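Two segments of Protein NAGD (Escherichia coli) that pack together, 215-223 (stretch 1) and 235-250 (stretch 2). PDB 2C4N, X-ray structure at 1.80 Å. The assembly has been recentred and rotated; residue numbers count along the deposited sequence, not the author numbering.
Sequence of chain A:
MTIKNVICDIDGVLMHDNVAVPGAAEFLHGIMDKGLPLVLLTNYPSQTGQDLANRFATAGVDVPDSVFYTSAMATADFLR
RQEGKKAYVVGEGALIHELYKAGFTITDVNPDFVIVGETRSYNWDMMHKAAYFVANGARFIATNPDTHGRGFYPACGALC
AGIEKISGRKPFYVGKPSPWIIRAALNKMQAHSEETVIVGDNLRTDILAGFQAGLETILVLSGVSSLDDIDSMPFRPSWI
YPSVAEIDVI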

ATOM      1  N   LEU A 215     -29.183   2.465  -0.762  1.00 17.95           N
ATOM      2  CA  LEU A 215     -30.113   2.199   0.333  1.00 18.09           C
ATOM      3  C   LEU A 215     -30.094   3.245   1.432  1.00 18.07           C
ATOM      4  O   LEU A 215     -29.100   3.953   1.625  1.00 17.48           O
ATOM      5  N   GLU A 216     -31.206   3.334   2.157  1.00 18.53           N
ATOM      6  CA  GLU A 216     -31.280   4.220   3.305  1.00 20.49           C
ATOM      7  C   GLU A 216     -30.504   3.410   4.336  1.00 17.65           C
ATOM      8  O   GLU A 216     -30.567   2.179   4.329  1.00 15.90           O
ATOM      9  N   THR A 217     -29.774   4.083   5.215  1.00 19.15           N
ATOM     10  CA  THR A 217     -28.976   3.371   6.202  1.00 18.49           C
ATOM     11  C   THR A 217     -29.244   3.778   7.641  1.00 18.19           C
ATOM     12  O   THR A 217     -29.530   4.940   7.928  1.00 17.16           O
ATOM     13  N   ILE A 218     -29.143   2.807   8.540  1.00 16.62           N
ATOM     14  CA  ILE A 218     -29.321   3.054   9.964  1.00 16.50           C
ATOM     15  C   ILE A 218     -28.116   2.483  10.684  1.00 16.94           C
ATOM     16  O   ILE A 218     -27.834   1.289  10.593  1.00 16.03           O
ATOM     17  N   LEU A 219     -27.395   3.341  11.389  1.00 15.80           N
ATOM     18  CA  LEU A 219     -26.233   2.899  12.138  1.00 16.37           C
ATOM     19  C   LEU A 219     -26.619   2.712  13.601  1.00 16.71           C
ATOM     20  O   LEU A 219     -27.216   3.605  14.196  1.00 16.41           O
ATOM     21  N   VAL A 220     -26.304   1.555  14.173  1.00 17.20           N
ATOM     22  CA  VAL A 220     -26.563   1.353  15.593  1.00 17.37           C
ATOM     23  C   VAL A 220     -25.194   1.472  16.238  1.00 17.53           C
ATOM     24  O   VAL A 220     -24.185   1.167  15.604  1.00 16.45           O
ATOM     25  N   LEU A 221     -25.157   1.932  17.484  1.00 17.25           N
ATOM     26  CA  LEU A 221     -23.902   2.137  18.197  1.00 19.00           C
ATOM     27  C   LEU A 221     -23.548   0.994  19.141  1.00 20.43           C
ATOM     28  O   LEU A 221     -22.669   1.123  19.994  1.00 21.60           O
ATOM     29  N   SER A 222     -24.225  -0.133  18.969  1.00 21.88           N
ATOM     30  CA  SER A 222     -24.015  -1.299  19.815  1.00 22.09           C
ATOM     31  C   SER A 222     -22.841  -2.177  19.390  1.00 22.56           C
ATOM     32  O   SER A 222     -22.574  -3.199  20.024  1.00 24.00           O
ATOM     33  N   GLY A 223     -22.138  -1.775  18.334  1.00 18.73           N
ATOM     34  CA  GLY A 223     -21.016  -2.562  17.855  1.00 19.12           C
ATOM     35  C   GLY A 223     -19.701  -1.828  17.617  1.00 21.02           C
ATOM     36  O   GLY A 223     -19.242  -1.054  18.457  1.00 19.52           O
ATOM     37  N   PHE A 235     -19.785  10.472   3.881  1.00 33.40           N
ATOM     38  CA  PHE A 235     -21.228  10.262   3.820  1.00 32.28           C
ATOM     39  C   PHE A 235     -21.620   9.937   5.256  1.00 30.36           C
ATOM     40  O   PHE A 235     -20.767   9.584   6.066  1.00 28.61           O
ATOM     41  N   ARG A 236     -22.900  10.053   5.571  1.00 32.85           N
ATOM     42  CA  ARG A 236     -23.360   9.739   6.909  1.00 32.10           C
ATOM     43  C   ARG A 236     -24.642   8.916   6.869  1.00 30.20           C
ATOM     44  O   ARG A 236     -25.375   8.927   5.878  1.00 30.37           O
ATOM     45  N   PRO A 237     -24.930   8.191   7.956  1.00 24.58           N
ATOM     46  CA  PRO A 237     -26.130   7.356   8.034  1.00 23.27           C
ATOM     47  C   PRO A 237     -27.411   8.174   7.964  1.00 22.97           C
ATOM     48  O   PRO A 237     -27.439   9.333   8.377  1.00 23.16           O
ATOM     49  N   SER A 238     -28.472   7.564   7.449  1.00 21.50           N
ATOM     50  CA  SER A 238     -29.760   8.235   7.366  1.00 22.47           C
ATOM     51  C   SER A 238     -30.244   8.474   8.800  1.00 23.26           C
ATOM     52  O   SER A 238     -30.820   9.520   9.111  1.00 23.79           O
ATOM     53  N   TRP A 239     -29.994   7.492   9.663  1.00 22.40           N
ATOM     54  CA  TRP A 239     -30.372   7.546  11.078  1.00 22.78           C
ATOM     55  C   TRP A 239     -29.308   6.856  11.929  1.00 21.78           C
ATOM     56  O   TRP A 239     -28.544   6.023  11.428  1.00 20.37           O
ATOM     57  N   ILE A 240     -29.279   7.193  13.217  1.00 19.76           N
ATOM     58  CA  ILE A 240     -28.336   6.598  14.159  1.00 18.20           C
ATOM     59  C   ILE A 240     -29.038   6.342  15.492  1.00 19.47           C
ATOM     60  O   ILE A 240     -29.689   7.232  16.034  1.00 18.16           O
ATOM     61  N   TYR A 241     -28.916   5.124  16.011  1.00 18.79           N
ATOM     62  CA  TYR A 241     -29.523   4.782  17.298  1.00 19.40           C
ATOM     63  C   TYR A 241     -28.541   3.983  18.138  1.00 18.46           C
ATOM     64  O   TYR A 241     -27.618   3.360  17.608  1.00 17.54           O
ATOM     65  N   PRO A 242     -28.719   3.999  19.468  1.00 18.46           N
ATOM     66  CA  PRO A 242     -27.825   3.248  20.351  1.00 18.59           C
ATOM     67  C   PRO A 242     -27.887   1.764  19.982  1.00 16.08           C
ATOM     68  O   PRO A 242     -26.865   1.085  19.944  1.00 16.63           O
ATOM     69  N   SER A 243     -29.093   1.277  19.694  1.00 18.77           N
ATOM     70  CA  SER A 243     -29.290  -0.127  19.328  1.00 19.57           C
ATOM     71  C   SER A 243     -30.603  -0.286  18.582  1.00 18.74           C
ATOM     72  O   SER A 243     -31.350   0.674  18.431  1.00 20.43           O
ATOM     73  N   VAL A 244     -30.888  -1.500  18.120  1.00 15.64           N
ATOM     74  CA  VAL A 244     -32.127  -1.759  17.394  1.00 17.30           C
ATOM     75  C   VAL A 244     -33.376  -1.507  18.244  1.00 18.73           C
ATOM     76  O   VAL A 244     -34.466  -1.296  17.713  1.00 19.67           O
ATOM     77  N   ALA A 245     -33.212  -1.514  19.561  1.00 23.83           N
ATOM     78  CA  ALA A 245     -34.334  -1.309  20.472  1.00 25.92           C
ATOM     79  C   ALA A 245     -35.110  -0.014  20.244  1.00 27.35           C
ATOM     80  O   ALA A 245     -36.324   0.029  20.460  1.00 27.99           O
ATOM     81  N   GLU A 246     -34.424   1.039  19.809  1.00 21.49           N
ATOM     82  CA  GLU A 246     -35.093   2.315  19.574  1.00 23.11           C
ATOM     83  C   GLU A 246     -35.462   2.585  18.121  1.00 23.85           C
ATOM     84  O   GLU A 246     -36.061   3.615  17.819  1.00 22.32           O
ATOM     85  N   ILE A 247     -35.107   1.679  17.216  1.00 19.51           N
ATOM     86  CA  ILE A 247     -35.439   1.887  15.808  1.00 22.39           C
ATOM     87  C   ILE A 247     -36.957   1.806  15.640  1.00 25.51           C
ATOM     88  O   ILE A 247     -37.561   0.785  15.968  1.00 25.56           O
ATOM     89  N   ASP A 248     -37.571   2.878  15.142  1.00 32.88           N
ATOM     90  CA  ASP A 248     -39.017   2.891  14.927  1.00 37.89           C
ATOM     91  C   ASP A 248     -39.397   3.663  13.666  1.00 39.78           C
ATOM     92  O   ASP A 248     -40.514   4.172  13.554  1.00 40.97           O
ATOM     93  N   VAL A 249     -38.458   3.755  12.727  1.00 46.25           N
ATOM     94  CA  VAL A 249     -38.703   4.439  11.463  1.00 46.32           C
ATOM     95  C   VAL A 249     -39.057   3.395  10.410  1.00 46.03           C
ATOM     96  O   VAL A 249     -39.225   3.713   9.234  1.00 47.71           O
ATOM     97  N   ILE A 250     -39.176   2.147  10.854  1.00 46.96           N
ATOM     98  CA  ILE A 250     -39.522   1.038   9.978  1.00 48.70           C
ATOM     99  C   ILE A 250     -40.987   0.681  10.186  1.00 48.48           C
ATOM    100  O   ILE A 250     -41.266  -0.227  10.997  1.00 50.12           O
ATOM    101  OXT ILE A 250     -41.844   1.320   9.555  1.00 50.18           O
TER

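Strands 216-220 and 239-241 pair in parallel, and their backbone groups satisfy one another in alternation: Trp 239 N donates to Thr 217 O (3.1 Å), Leu 219 N to Trp 239 O (2.9 Å), Tyr 241 N to Leu 219 O (2.9 Å) and Leu 221 N to Tyr 241 O (2.8 Å). Side chains extend the ladder at its start. Ser 238 (m) points toward stretch 1, where its OG accepts from Thr 217 N (2.9 Å); Thr 217 (p) OG1 accepts from Ser 238 N (3.2 Å), which also makes a weak bond to Thr 217 O (2.9 Å). Water 1 joins Thr 217 OG1 (2.6 Å) to Arg 236 O (3.1 Å), donating to the carbonyl. At the other end, water 2 donates to Ser 222 OG (2.7 Å) and accepts from Val 244 N (3.0 Å), bridging the stretches.

Ile 218 (m, t) shares a sheet face with Trp 239, Tyr 241 and Val 220: its CG1 meets Trp 239 CE3 (3.5 Å), its CG2 the edge of the Tyr 241 ring at CD1 (3.8 Å), and its CD1 Val 249 CG2 (3.8 Å). Glu 216 OE1 lies at the indole edge, 3.0 Å from Trp 239 CH2. On the opposite face, Leu 219 (t, p) sets CB against Pro 237 CG (3.7 Å).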

ATOM      1  CB  LEU A 215     -29.805   0.848   0.988  1.00 21.19           C
ATOM      2  CG  LEU A 215     -30.301  -0.481   0.405  1.00 21.79           C
ATOM      3  CD1 LEU A 215     -29.694  -0.718  -0.958  1.00 21.12           C
ATOM      4  CD2 LEU A 215     -29.929  -1.601   1.362  1.00 22.50           C
ATOM      5  CB  GLU A 216     -32.731   4.419   3.762  1.00 37.48           C
ATOM      6  CG  GLU A 216     -33.487   5.496   3.002  1.00 46.10           C
ATOM      7  CD  GLU A 216     -34.859   5.775   3.588  1.00 50.30           C
ATOM      8  OE1 GLU A 216     -35.259   5.083   4.552  1.00 48.63           O
ATOM      9  OE2 GLU A 216     -35.538   6.691   3.077  1.00 53.63           O
ATOM     10  CB  THR A 217     -27.474   3.589   5.928  1.00 18.67           C
ATOM     11  OG1 THR A 217     -27.191   4.994   5.975  1.00 19.44           O
ATOM     12  CG2 THR A 217     -27.091   3.054   4.546  1.00 17.99           C
ATOM     13  CB  ILE A 218     -30.579   2.365  10.543  1.00 19.09           C
ATOM     14  CG1 ILE A 218     -31.838   2.931   9.885  1.00 19.15           C
ATOM     15  CG2 ILE A 218     -30.642   2.593  12.056  1.00 18.75           C
ATOM     16  CD1 ILE A 218     -33.129   2.303  10.397  1.00 20.58           C
ATOM     17  CB  LEU A 219     -25.114   3.947  12.074  1.00 15.22           C
ATOM     18  CG  LEU A 219     -23.895   3.701  12.982  1.00 15.83           C
ATOM     19  CD1 LEU A 219     -23.021   2.586  12.407  1.00 17.60           C
ATOM     20  CD2 LEU A 219     -23.083   4.986  13.098  1.00 17.29           C
ATOM     21  CB  VAL A 220     -27.194  -0.034  15.908  1.00 17.00           C
ATOM     22  CG1 VAL A 220     -28.634  -0.052  15.452  1.00 17.18           C
ATOM     23  CG2 VAL A 220     -26.399  -1.155  15.243  1.00 17.35           C
ATOM     24  CB  LEU A 221     -23.991   3.450  18.982  1.00 18.48           C
ATOM     25  CG  LEU A 221     -24.367   4.682  18.144  1.00 19.64           C
ATOM     26  CD1 LEU A 221     -24.660   5.868  19.062  1.00 19.77           C
ATOM     27  CD2 LEU A 221     -23.240   5.000  17.171  1.00 18.18           C
ATOM     28  CB  SER A 222     -25.299  -2.133  19.844  1.00 17.39           C
ATOM     29  OG  SER A 222     -25.739  -2.414  18.522  1.00 16.48           O
ATOM     30  CB  PHE A 235     -21.538   9.057   2.925  1.00 43.16           C
ATOM     31  CG  PHE A 235     -20.850   7.805   3.371  1.00 44.54           C
ATOM     32  CD1 PHE A 235     -21.440   6.964   4.315  1.00 45.51           C
ATOM     33  CD2 PHE A 235     -19.570   7.513   2.918  1.00 45.80           C
ATOM     34  CE1 PHE A 235     -20.757   5.854   4.802  1.00 45.76           C
ATOM     35  CE2 PHE A 235     -18.878   6.411   3.395  1.00 46.37           C
ATOM     36  CZ  PHE A 235     -19.469   5.579   4.341  1.00 46.96           C
ATOM     37  CB  ARG A 236     -23.556  11.024   7.715  1.00 41.65           C
ATOM     38  CG  ARG A 236     -22.249  11.729   8.054  1.00 45.12           C
ATOM     39  CD  ARG A 236     -22.517  13.064   8.703  1.00 49.11           C
ATOM     40  NE  ARG A 236     -21.296  13.720   9.155  1.00 51.10           N
ATOM     41  CZ  ARG A 236     -21.258  14.951   9.652  1.00 53.34           C
ATOM     42  NH1 ARG A 236     -22.374  15.660   9.758  1.00 53.80           N
ATOM     43  NH2 ARG A 236     -20.107  15.474  10.046  1.00 53.16           N
ATOM     44  CB  PRO A 237     -25.984   6.662   9.391  1.00 21.76           C
ATOM     45  CG  PRO A 237     -24.490   6.728   9.691  1.00 23.75           C
ATOM     46  CD  PRO A 237     -24.154   8.111   9.206  1.00 23.30           C
ATOM     47  CB  SER A 238     -30.758   7.354   6.613  1.00 20.90           C
ATOM     48  OG  SER A 238     -30.242   6.974   5.348  1.00 19.53           O
ATOM     49  CB  TRP A 239     -31.696   6.820  11.316  1.00 32.44           C
ATOM     50  CG  TRP A 239     -32.880   7.404  10.631  1.00 39.08           C
ATOM     51  CD1 TRP A 239     -33.602   8.496  11.018  1.00 41.01           C
ATOM     52  CD2 TRP A 239     -33.510   6.900   9.449  1.00 41.85           C
ATOM     53  NE1 TRP A 239     -34.649   8.700  10.150  1.00 44.46           N
ATOM     54  CE2 TRP A 239     -34.616   7.734   9.178  1.00 43.55           C
ATOM     55  CE3 TRP A 239     -33.246   5.822   8.592  1.00 43.91           C
ATOM     56  CZ2 TRP A 239     -35.465   7.521   8.083  1.00 44.99           C
ATOM     57  CZ3 TRP A 239     -34.090   5.610   7.503  1.00 43.76           C
ATOM     58  CH2 TRP A 239     -35.185   6.457   7.261  1.00 45.49           C
ATOM     59  CB  ILE A 240     -27.134   7.524  14.438  1.00 18.37           C
ATOM     60  CG1 ILE A 240     -26.443   7.908  13.128  1.00 17.33           C
ATOM     61  CG2 ILE A 240     -26.147   6.819  15.369  1.00 18.86           C
ATOM     62  CD1 ILE A 240     -25.327   8.913  13.301  1.00 18.87           C
ATOM     63  CB  TYR A 241     -30.799   3.952  17.113  1.00 22.15           C
ATOM     64  CG  TYR A 241     -31.915   4.680  16.405  1.00 24.19           C
ATOM     65  CD1 TYR A 241     -32.118   4.521  15.037  1.00 24.79           C
ATOM     66  CD2 TYR A 241     -32.748   5.558  17.098  1.00 22.41           C
ATOM     67  CE1 TYR A 241     -33.119   5.216  14.374  1.00 26.06           C
ATOM     68  CE2 TYR A 241     -33.751   6.259  16.447  1.00 25.88           C
ATOM     69  CZ  TYR A 241     -33.932   6.086  15.082  1.00 26.99           C
ATOM     70  OH  TYR A 241     -34.912   6.795  14.425  1.00 27.50           O
ATOM     71  CB  PRO A 242     -28.399   3.524  21.739  1.00 24.59           C
ATOM     72  CG  PRO A 242     -28.976   4.899  21.593  1.00 26.03           C
ATOM     73  CD  PRO A 242     -29.664   4.817  20.251  1.00 24.90           C
ATOM     74  CB  SER A 243     -29.315  -1.008  20.581  1.00 18.41           C
ATOM     75  OG  SER A 243     -30.515  -0.810  21.308  1.00 20.48           O
ATOM     76  CB  VAL A 244     -32.174  -3.214  16.866  1.00 18.81           C
ATOM     77  CG1 VAL A 244     -31.143  -3.396  15.755  1.00 17.78           C
ATOM     78  CG2 VAL A 244     -31.911  -4.200  18.003  1.00 18.08           C
ATOM     79  CB  ALA A 245     -33.845  -1.373  21.911  1.00 25.68           C
ATOM     80  CB  GLU A 246     -34.235   3.473  20.094  1.00 25.36           C
ATOM     81  CG  GLU A 246     -34.002   3.463  21.595  1.00 26.63           C
ATOM     82  CD  GLU A 246     -33.371   4.748  22.085  1.00 28.24           C
ATOM     83  OE1 GLU A 246     -32.723   5.438  21.266  1.00 28.92           O
ATOM     84  OE2 GLU A 246     -33.515   5.068  23.287  1.00 28.57           O
ATOM     85  CB  ILE A 247     -34.789   0.809  14.891  1.00 24.38           C
ATOM     86  CG1 ILE A 247     -33.267   0.929  14.928  1.00 23.33           C
ATOM     87  CG2 ILE A 247     -35.274   0.970  13.455  1.00 23.45           C
ATOM     88  CD1 ILE A 247     -32.555  -0.138  14.099  1.00 22.83           C
ATOM     89  CB  ASP A 248     -39.743   3.479  16.143  1.00 50.11           C
ATOM     90  CG  ASP A 248     -39.414   4.943  16.373  1.00 53.46           C
ATOM     91  OD1 ASP A 248     -38.641   5.524  15.578  1.00 55.26           O
ATOM     92  OD2 ASP A 248     -39.936   5.513  17.354  1.00 55.52           O
ATOM     93  CB  VAL A 249     -37.459   5.247  10.985  1.00 46.99           C
ATOM     94  CG1 VAL A 249     -37.140   6.370  11.960  1.00 47.12           C
ATOM     95  CG2 VAL A 249     -36.275   4.322  10.833  1.00 46.96           C
ATOM     96  CB  ILE A 250     -38.650  -0.205  10.256  1.00 47.07           C
ATOM     97  CG1 ILE A 250     -37.164   0.160  10.177  1.00 46.01           C
ATOM     98  CG2 ILE A 250     -38.980  -1.306   9.246  1.00 44.23           C
ATOM     99  CD1 ILE A 250     -36.218  -1.033  10.274  1.00 45.74           C
TER
HETATM  100  O   HOH W   1     -26.147   6.506   4.164  1.00 35.34           O
HETATM  101  O   HOH W   2     -28.359  -3.051  18.059  1.00 15.48           O